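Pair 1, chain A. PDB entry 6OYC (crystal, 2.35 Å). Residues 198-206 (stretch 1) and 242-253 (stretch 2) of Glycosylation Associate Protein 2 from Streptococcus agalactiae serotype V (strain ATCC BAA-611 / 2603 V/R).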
# COMPACT_ATOMS: atom_id res chain seq x y z
N ILE A 198 12.21 3.79 29.10
CA ILE A 198 12.44 2.45 28.57
C ILE A 198 13.21 2.57 27.27
O ILE A 198 12.90 3.42 26.43
CB ILE A 198 11.15 1.67 28.31
CG1 ILE A 198 10.28 1.65 29.54
CG2 ILE A 198 11.47 0.24 27.88
CD1 ILE A 198 9.34 0.47 29.52
N ASP A 199 14.18 1.71 27.09
CA ASP A 199 14.80 1.52 25.80
C ASP A 199 14.57 0.07 25.39
O ASP A 199 14.64 -0.83 26.23
CB ASP A 199 16.30 1.86 25.85
CG ASP A 199 16.56 3.36 26.12
OD1 ASP A 199 15.59 4.15 26.13
OD2 ASP A 199 17.73 3.74 26.31
N ILE A 200 14.23 -0.14 24.13
CA ILE A 200 14.09 -1.50 23.62
C ILE A 200 15.04 -1.68 22.45
O ILE A 200 15.33 -0.75 21.69
CB ILE A 200 12.64 -1.83 23.20
CG1 ILE A 200 12.17 -0.90 22.09
CG2 ILE A 200 11.69 -1.75 24.39
CD1 ILE A 200 10.82 -1.28 21.53
N ARG A 201 15.55 -2.91 22.33
CA ARG A 201 16.44 -3.32 21.26
C ARG A 201 15.93 -4.61 20.60
O ARG A 201 15.63 -5.59 21.29
CB ARG A 201 17.87 -3.54 21.76
CG ARG A 201 18.77 -4.15 20.68
CD ARG A 201 20.16 -4.50 21.19
NE ARG A 201 20.90 -3.30 21.54
CZ ARG A 201 21.84 -3.23 22.49
NH1 ARG A 201 22.18 -4.30 23.19
NH2 ARG A 201 22.43 -2.07 22.72
N LEU A 202 15.87 -4.60 19.29
CA LEU A 202 15.49 -5.76 18.50
C LEU A 202 16.75 -6.42 17.96
O LEU A 202 17.56 -5.75 17.31
CB LEU A 202 14.58 -5.33 17.36
CG LEU A 202 13.48 -6.25 16.88
CD1 LEU A 202 12.55 -6.62 18.03
CD2 LEU A 202 12.72 -5.55 15.77
N VAL A 203 16.92 -7.71 18.22
CA VAL A 203 18.02 -8.50 17.66
C VAL A 203 17.44 -9.45 16.61
O VAL A 203 16.46 -10.16 16.87
CB VAL A 203 18.80 -9.25 18.74
CG1 VAL A 203 19.84 -10.14 18.11
CG2 VAL A 203 19.44 -8.27 19.70
N ILE A 204 18.02 -9.42 15.43
CA ILE A 204 17.51 -10.13 14.27
C ILE A 204 18.64 -11.00 13.76
O ILE A 204 19.70 -10.48 13.39
CB ILE A 204 17.02 -9.15 13.19
CG1 ILE A 204 15.94 -8.25 13.78
CG2 ILE A 204 16.47 -9.88 11.94
CD1 ILE A 204 15.70 -7.02 13.00
N SER A 205 18.43 -12.32 13.76
CA SER A 205 19.44 -13.31 13.40
C SER A 205 19.04 -14.06 12.13
O SER A 205 17.95 -14.64 12.05
CB SER A 205 19.65 -14.32 14.55
OG SER A 205 19.93 -13.70 15.79
N LEU A 206 19.94 -14.08 11.14
CA LEU A 206 19.69 -14.75 9.87
C LEU A 206 20.21 -16.19 9.93
O LEU A 206 21.42 -16.43 9.91
CB LEU A 206 20.35 -13.98 8.73
CG LEU A 206 20.25 -14.59 7.33
CD1 LEU A 206 18.80 -14.86 6.95
CD2 LEU A 206 20.93 -13.64 6.33
N VAL A 242 13.72 -13.43 15.69
CA VAL A 242 13.59 -12.08 16.20
C VAL A 242 13.47 -12.15 17.71
O VAL A 242 12.62 -12.89 18.22
CB VAL A 242 12.37 -11.35 15.59
CG1 VAL A 242 12.23 -9.95 16.20
CG2 VAL A 242 12.53 -11.27 14.10
N LYS A 243 14.34 -11.40 18.41
CA LYS A 243 14.33 -11.26 19.86
C LYS A 243 14.25 -9.78 20.23
O LYS A 243 14.80 -8.92 19.54
CB LYS A 243 15.61 -11.86 20.50
CG LYS A 243 15.82 -13.34 20.21
CD LYS A 243 17.30 -13.70 20.06
CE LYS A 243 17.77 -13.62 18.60
NZ LYS A 243 19.04 -14.40 18.41
N LEU A 244 13.57 -9.47 21.33
CA LEU A 244 13.50 -8.10 21.83
C LEU A 244 14.12 -8.04 23.22
O LEU A 244 13.85 -8.89 24.07
CB LEU A 244 12.05 -7.60 21.84
CG LEU A 244 11.75 -6.17 22.31
CD1 LEU A 244 10.46 -5.69 21.75
CD2 LEU A 244 11.61 -6.13 23.80
N PHE A 245 14.99 -7.05 23.43
CA PHE A 245 15.59 -6.73 24.72
C PHE A 245 15.07 -5.37 25.18
O PHE A 245 14.67 -4.53 24.37
CB PHE A 245 17.12 -6.69 24.64
CG PHE A 245 17.76 -8.01 24.32
CD1 PHE A 245 17.65 -8.56 23.07
CD2 PHE A 245 18.51 -8.68 25.27
CE1 PHE A 245 18.25 -9.79 22.79
CE2 PHE A 245 19.11 -9.89 24.99
CZ PHE A 245 18.97 -10.44 23.75
N ALA A 246 15.09 -5.16 26.50
CA ALA A 246 14.62 -3.93 27.09
C ALA A 246 15.44 -3.61 28.33
O ALA A 246 16.11 -4.48 28.90
CB ALA A 246 13.13 -4.00 27.47
N LYS A 247 15.37 -2.35 28.73
CA LYS A 247 15.96 -1.88 29.97
C LYS A 247 15.20 -0.65 30.45
O LYS A 247 14.57 0.06 29.66
CB LYS A 247 17.45 -1.57 29.80
CG LYS A 247 17.76 -0.47 28.81
CD LYS A 247 19.24 -0.12 28.90
CE LYS A 247 19.62 1.03 28.02
NZ LYS A 247 21.02 1.45 28.37
N GLY A 248 15.26 -0.41 31.76
CA GLY A 248 14.57 0.71 32.35
C GLY A 248 13.22 0.33 32.92
O GLY A 248 12.94 -0.83 33.25
N LYS A 249 12.36 1.32 33.04
CA LYS A 249 11.08 1.16 33.71
C LYS A 249 10.01 1.95 32.96
O LYS A 249 10.25 3.07 32.52
CB LYS A 249 11.18 1.62 35.17
CG LYS A 249 9.88 2.18 35.76
CD LYS A 249 9.07 1.12 36.53
CE LYS A 249 7.65 1.60 36.95
NZ LYS A 249 6.61 1.66 35.88
N GLY A 250 8.85 1.34 32.82
CA GLY A 250 7.72 1.98 32.19
C GLY A 250 6.87 0.95 31.46
O GLY A 250 6.68 -0.17 31.95
N ILE A 251 6.37 1.35 30.29
CA ILE A 251 5.37 0.58 29.56
C ILE A 251 5.82 0.44 28.11
O ILE A 251 6.22 1.42 27.48
CB ILE A 251 3.98 1.24 29.60
CG1 ILE A 251 3.50 1.36 31.04
CG2 ILE A 251 2.99 0.44 28.77
CD1 ILE A 251 2.14 2.00 31.16
N VAL A 252 5.76 -0.79 27.60
CA VAL A 252 5.90 -1.07 26.18
C VAL A 252 4.55 -1.59 25.71
O VAL A 252 3.96 -2.46 26.36
CB VAL A 252 6.99 -2.12 25.92
CG1 VAL A 252 7.34 -2.18 24.44
CG2 VAL A 252 8.22 -1.85 26.78
N LYS A 253 4.05 -1.04 24.60
CA LYS A 253 2.89 -1.56 23.90
C LYS A 253 3.36 -2.01 22.53
O LYS A 253 3.82 -1.19 21.75
CB LYS A 253 1.77 -0.52 23.74
CG LYS A 253 1.15 -0.03 25.04
CD LYS A 253 -0.28 0.47 24.78
CE LYS A 253 -0.90 1.14 26.01
NZ LYS A 253 -0.35 2.50 26.31

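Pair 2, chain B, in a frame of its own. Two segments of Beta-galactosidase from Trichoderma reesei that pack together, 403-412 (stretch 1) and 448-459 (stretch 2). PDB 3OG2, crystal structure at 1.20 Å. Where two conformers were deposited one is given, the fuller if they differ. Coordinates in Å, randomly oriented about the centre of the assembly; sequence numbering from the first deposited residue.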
# COMPACT_ATOMS: atom_id res chain seq x y z
N GLU B 403 -29.94 24.77 7.40
CA GLU B 403 -30.62 24.02 8.44
C GLU B 403 -30.05 22.62 8.65
O GLU B 403 -30.38 22.04 9.69
CB GLU B 403 -32.12 23.82 8.13
CG GLU B 403 -32.82 25.15 7.95
CD GLU B 403 -34.21 25.17 7.37
OE1 GLU B 403 -34.80 24.11 7.05
OE2 GLU B 403 -34.77 26.28 7.23
N SER B 404 -29.26 22.05 7.74
CA SER B 404 -28.89 20.64 7.84
C SER B 404 -27.70 20.36 8.73
O SER B 404 -27.34 19.19 8.91
CB SER B 404 -28.62 20.13 6.39
OG SER B 404 -27.72 20.97 5.70
N GLY B 405 -27.11 21.40 9.32
CA GLY B 405 -26.07 21.22 10.28
C GLY B 405 -24.75 21.83 9.85
O GLY B 405 -24.40 21.75 8.68
N ASP B 406 -24.03 22.46 10.79
CA ASP B 406 -22.70 22.98 10.50
C ASP B 406 -21.59 22.16 11.14
O ASP B 406 -21.81 21.43 12.12
CB ASP B 406 -22.57 24.39 11.07
CG ASP B 406 -23.58 25.36 10.54
OD1 ASP B 406 -24.15 25.19 9.44
OD2 ASP B 406 -23.80 26.37 11.31
N PHE B 407 -20.40 22.34 10.59
CA PHE B 407 -19.21 21.64 11.06
C PHE B 407 -18.10 22.65 11.21
O PHE B 407 -18.01 23.60 10.38
CB PHE B 407 -18.78 20.55 10.05
CG PHE B 407 -19.83 19.48 9.85
CD1 PHE B 407 -20.94 19.70 9.05
CD2 PHE B 407 -19.71 18.24 10.52
CE1 PHE B 407 -21.96 18.77 8.87
CE2 PHE B 407 -20.71 17.28 10.31
CZ PHE B 407 -21.82 17.54 9.54
N PHE B 408 -17.24 22.53 12.20
CA PHE B 408 -16.17 23.51 12.41
C PHE B 408 -14.89 22.75 12.68
O PHE B 408 -14.81 22.01 13.68
CB PHE B 408 -16.47 24.43 13.60
CG PHE B 408 -17.81 25.14 13.39
CD1 PHE B 408 -19.00 24.54 13.77
CD2 PHE B 408 -17.79 26.39 12.74
CE1 PHE B 408 -20.18 25.18 13.52
CE2 PHE B 408 -19.01 27.03 12.50
CZ PHE B 408 -20.18 26.39 12.85
N VAL B 409 -13.92 22.90 11.79
CA VAL B 409 -12.66 22.19 11.97
C VAL B 409 -11.69 23.12 12.69
O VAL B 409 -11.35 24.21 12.17
CB VAL B 409 -12.10 21.71 10.61
CG1 VAL B 409 -10.76 20.98 10.87
CG2 VAL B 409 -13.13 20.87 9.90
N VAL B 410 -11.24 22.70 13.85
CA VAL B 410 -10.37 23.51 14.70
C VAL B 410 -8.96 22.94 14.70
O VAL B 410 -8.78 21.73 14.85
CB VAL B 410 -10.93 23.51 16.15
CG1 VAL B 410 -10.08 24.42 17.03
CG2 VAL B 410 -12.42 23.88 16.20
N ARG B 411 -7.95 23.80 14.51
CA ARG B 411 -6.56 23.37 14.58
C ARG B 411 -5.77 24.47 15.28
O ARG B 411 -6.22 25.61 15.42
CB ARG B 411 -5.98 23.09 13.18
CG ARG B 411 -5.96 24.31 12.28
CD ARG B 411 -5.08 24.02 11.08
NE ARG B 411 -5.07 25.02 10.02
CZ ARG B 411 -4.27 26.09 10.07
NH1 ARG B 411 -3.46 26.33 11.10
NH2 ARG B 411 -4.30 26.92 9.02
N HIS B 412 -4.55 24.13 15.69
CA HIS B 412 -3.66 25.21 16.14
C HIS B 412 -3.33 26.14 14.98
O HIS B 412 -3.14 25.72 13.83
CB HIS B 412 -2.35 24.61 16.68
CG HIS B 412 -2.54 23.83 17.95
ND1 HIS B 412 -2.62 24.43 19.18
CD2 HIS B 412 -2.66 22.50 18.18
CE1 HIS B 412 -2.78 23.52 20.13
NE2 HIS B 412 -2.81 22.33 19.53
N ARG B 448 -0.63 18.86 18.26
CA ARG B 448 -0.90 18.14 16.98
C ARG B 448 -2.21 17.38 17.02
O ARG B 448 -2.32 16.22 16.61
CB ARG B 448 0.29 17.24 16.64
CG ARG B 448 1.45 18.16 16.26
CD ARG B 448 2.68 17.40 15.83
NE ARG B 448 3.71 18.37 15.44
CZ ARG B 448 4.91 18.06 14.99
NH1 ARG B 448 5.27 16.79 14.84
NH2 ARG B 448 5.75 19.06 14.70
N ASP B 449 -3.23 18.10 17.47
CA ASP B 449 -4.62 17.60 17.41
C ASP B 449 -5.45 18.57 16.61
O ASP B 449 -5.13 19.76 16.48
CB ASP B 449 -5.17 17.38 18.82
CG ASP B 449 -6.37 16.47 18.80
OD1 ASP B 449 -6.75 15.84 17.76
OD2 ASP B 449 -7.08 16.36 19.85
N SER B 450 -6.53 18.05 16.07
CA SER B 450 -7.55 18.87 15.38
C SER B 450 -8.90 18.24 15.69
O SER B 450 -9.01 17.03 15.81
CB SER B 450 -7.26 18.87 13.89
OG SER B 450 -8.26 19.57 13.17
N LYS B 451 -9.93 19.07 15.83
CA LYS B 451 -11.25 18.57 16.20
C LYS B 451 -12.28 19.08 15.23
O LYS B 451 -12.08 20.15 14.69
CB LYS B 451 -11.65 19.03 17.60
CG LYS B 451 -10.68 18.37 18.61
CD LYS B 451 -11.30 18.04 19.93
CE LYS B 451 -10.17 17.74 20.92
NZ LYS B 451 -9.90 16.27 20.92
N ILE B 452 -13.35 18.34 15.09
CA ILE B 452 -14.54 18.81 14.41
C ILE B 452 -15.64 18.99 15.45
O ILE B 452 -16.08 18.06 16.11
CB ILE B 452 -14.99 17.88 13.27
CG1 ILE B 452 -13.75 17.29 12.58
CG2 ILE B 452 -15.95 18.60 12.34
CD1 ILE B 452 -13.67 17.44 11.07
N HIS B 453 -16.08 20.25 15.61
CA HIS B 453 -17.24 20.57 16.44
C HIS B 453 -18.45 20.69 15.52
O HIS B 453 -18.29 21.01 14.34
CB HIS B 453 -17.06 21.85 17.23
CG HIS B 453 -15.83 21.88 18.08
ND1 HIS B 453 -15.35 20.78 18.80
CD2 HIS B 453 -14.97 22.87 18.37
CE1 HIS B 453 -14.25 21.12 19.48
NE2 HIS B 453 -13.99 22.40 19.22
N VAL B 454 -19.65 20.41 16.02
CA VAL B 454 -20.83 20.46 15.17
C VAL B 454 -21.95 21.27 15.81
O VAL B 454 -22.04 21.41 17.03
CB VAL B 454 -21.38 19.04 14.87
CG1 VAL B 454 -20.36 18.21 14.08
CG2 VAL B 454 -21.75 18.28 16.13
N THR B 455 -22.81 21.82 14.95
CA THR B 455 -24.07 22.41 15.41
C THR B 455 -25.25 21.83 14.59
O THR B 455 -25.09 21.49 13.39
CB THR B 455 -24.12 23.95 15.43
OG1 THR B 455 -24.05 24.44 14.10
CG2 THR B 455 -22.95 24.56 16.22
N ASP B 456 -26.42 21.75 15.21
CA ASP B 456 -27.62 21.18 14.64
C ASP B 456 -27.33 19.90 13.88
O ASP B 456 -27.63 19.72 12.68
CB ASP B 456 -28.30 22.19 13.70
CG ASP B 456 -28.83 23.32 14.60
OD1 ASP B 456 -29.77 23.07 15.40
OD2 ASP B 456 -28.30 24.44 14.52
N TYR B 457 -26.68 18.97 14.60
CA TYR B 457 -26.27 17.70 14.01
C TYR B 457 -27.37 16.69 14.23
O TYR B 457 -27.70 16.38 15.40
CB TYR B 457 -24.96 17.27 14.68
CG TYR B 457 -24.42 15.97 14.14
CD1 TYR B 457 -24.81 14.74 14.72
CD2 TYR B 457 -23.56 15.94 13.04
CE1 TYR B 457 -24.34 13.54 14.22
CE2 TYR B 457 -23.08 14.74 12.56
CZ TYR B 457 -23.46 13.55 13.17
OH TYR B 457 -23.02 12.34 12.68
N PRO B 458 -27.94 16.12 13.18
CA PRO B 458 -29.04 15.18 13.40
C PRO B 458 -28.57 13.80 13.86
O PRO B 458 -27.60 13.20 13.31
CB PRO B 458 -29.67 15.04 12.00
CG PRO B 458 -28.65 15.56 11.06
CD PRO B 458 -27.65 16.38 11.77
N VAL B 459 -29.23 13.29 14.87
CA VAL B 459 -29.00 11.97 15.42
C VAL B 459 -30.31 11.22 15.36
O VAL B 459 -31.07 11.03 16.34
CB VAL B 459 -28.43 12.04 16.84
CG1 VAL B 459 -28.08 10.63 17.37
CG2 VAL B 459 -27.19 12.94 16.90
O HOH W 1 -29.95 19.76 11.21
O HOH W 2 -3.57 21.53 15.07

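Where do the two pairs differ most sharply? They part at the corner, where the glycine has changed strands. In pair 1 Ile198(A) faces Gly248(A), and its side chain reaches over the turn, with CD1 3.2 Å from N of Ile251(A) and 3.8 Å from CG2 of Val252(A). In pair 2 the matching positions are Gly405(B) and Asp456(B). A CB on Gly405(B) would clash with the carbonyl O of Asp456(B); with none there, CA of Gly405(B) lies 3.2 Å from that O. A water also bridges the two stretches here, donating to O of Glu403(B) at 2.8 Å and to O of Asp456(B) at 2.7 Å.

What geometry do they share? Each is an antiparallel ladder, its strands running at 158° in pair 1 and 157° in pair 2, and 14 central residues superpose to 0.4 Å. Three hydrogen-bonded pairs match: Asp199(A)–Lys247(A) with Asp406(B)–Thr455(B), Arg201(A)–Phe245(A) with Phe408(B)–His453(B), and Val203(A)–Lys243(A) with Val410(B)–Lys451(B). Each has two backbone bonds; at the middle pair, N of Arg201(A) is 2.7 Å from O of Phe245(A), and N of Phe408(B) is 2.8 Å from O of His453(B).

How is the face bearing Ile200(A) and Leu202(A) filled, compared with its match? Between the ladder's bonded pairs, Ile200(A) meets the small Ala246(A), CG2 to CB at 4.1 Å, and also reaches Val252(A) beyond the corner. In pair 2 the bulk rises on both strands: the Phe407(B) ring meets Val454(B), CD2 to CG1 at 3.6 Å, and extends to Tyr457(B), CE2 of Phe407(B) lying 4.1 Å from CE2 of Tyr457(B). One step along, Leu202(A) packs CD1 against CB of Leu244(A) at 4.0 Å. At the shorter Val409(B), CG2 of Val409(B) lies 3.7 Å from CD1 of Ile452(B). On this face Ser450(B) also bonds across, its OG donating to O of Val410(B) at 2.8 Å; the side chain of its match, Val242(A), has no hydroxyl to donate and packs CG1 against CD1 of Leu202(A) at 3.8 Å.

What happens on the other face? A valine beside a ring recurs: CG2 of Val203(A) lies 3.6 Å from CE1 of Phe245(A), and CG2 of Val410(B) 3.5 Å from CD2 of His453(B). The matched lysines diverge. Lys243(A) crosses to the partner strand, its NZ donating to OG of Ser205(A) at 2.9 Å, whereas the end of Lys451(B) leads away and its NZ forms a salt bridge with OD2 of Asp449(B) at 3.0 Å, within its own stretch.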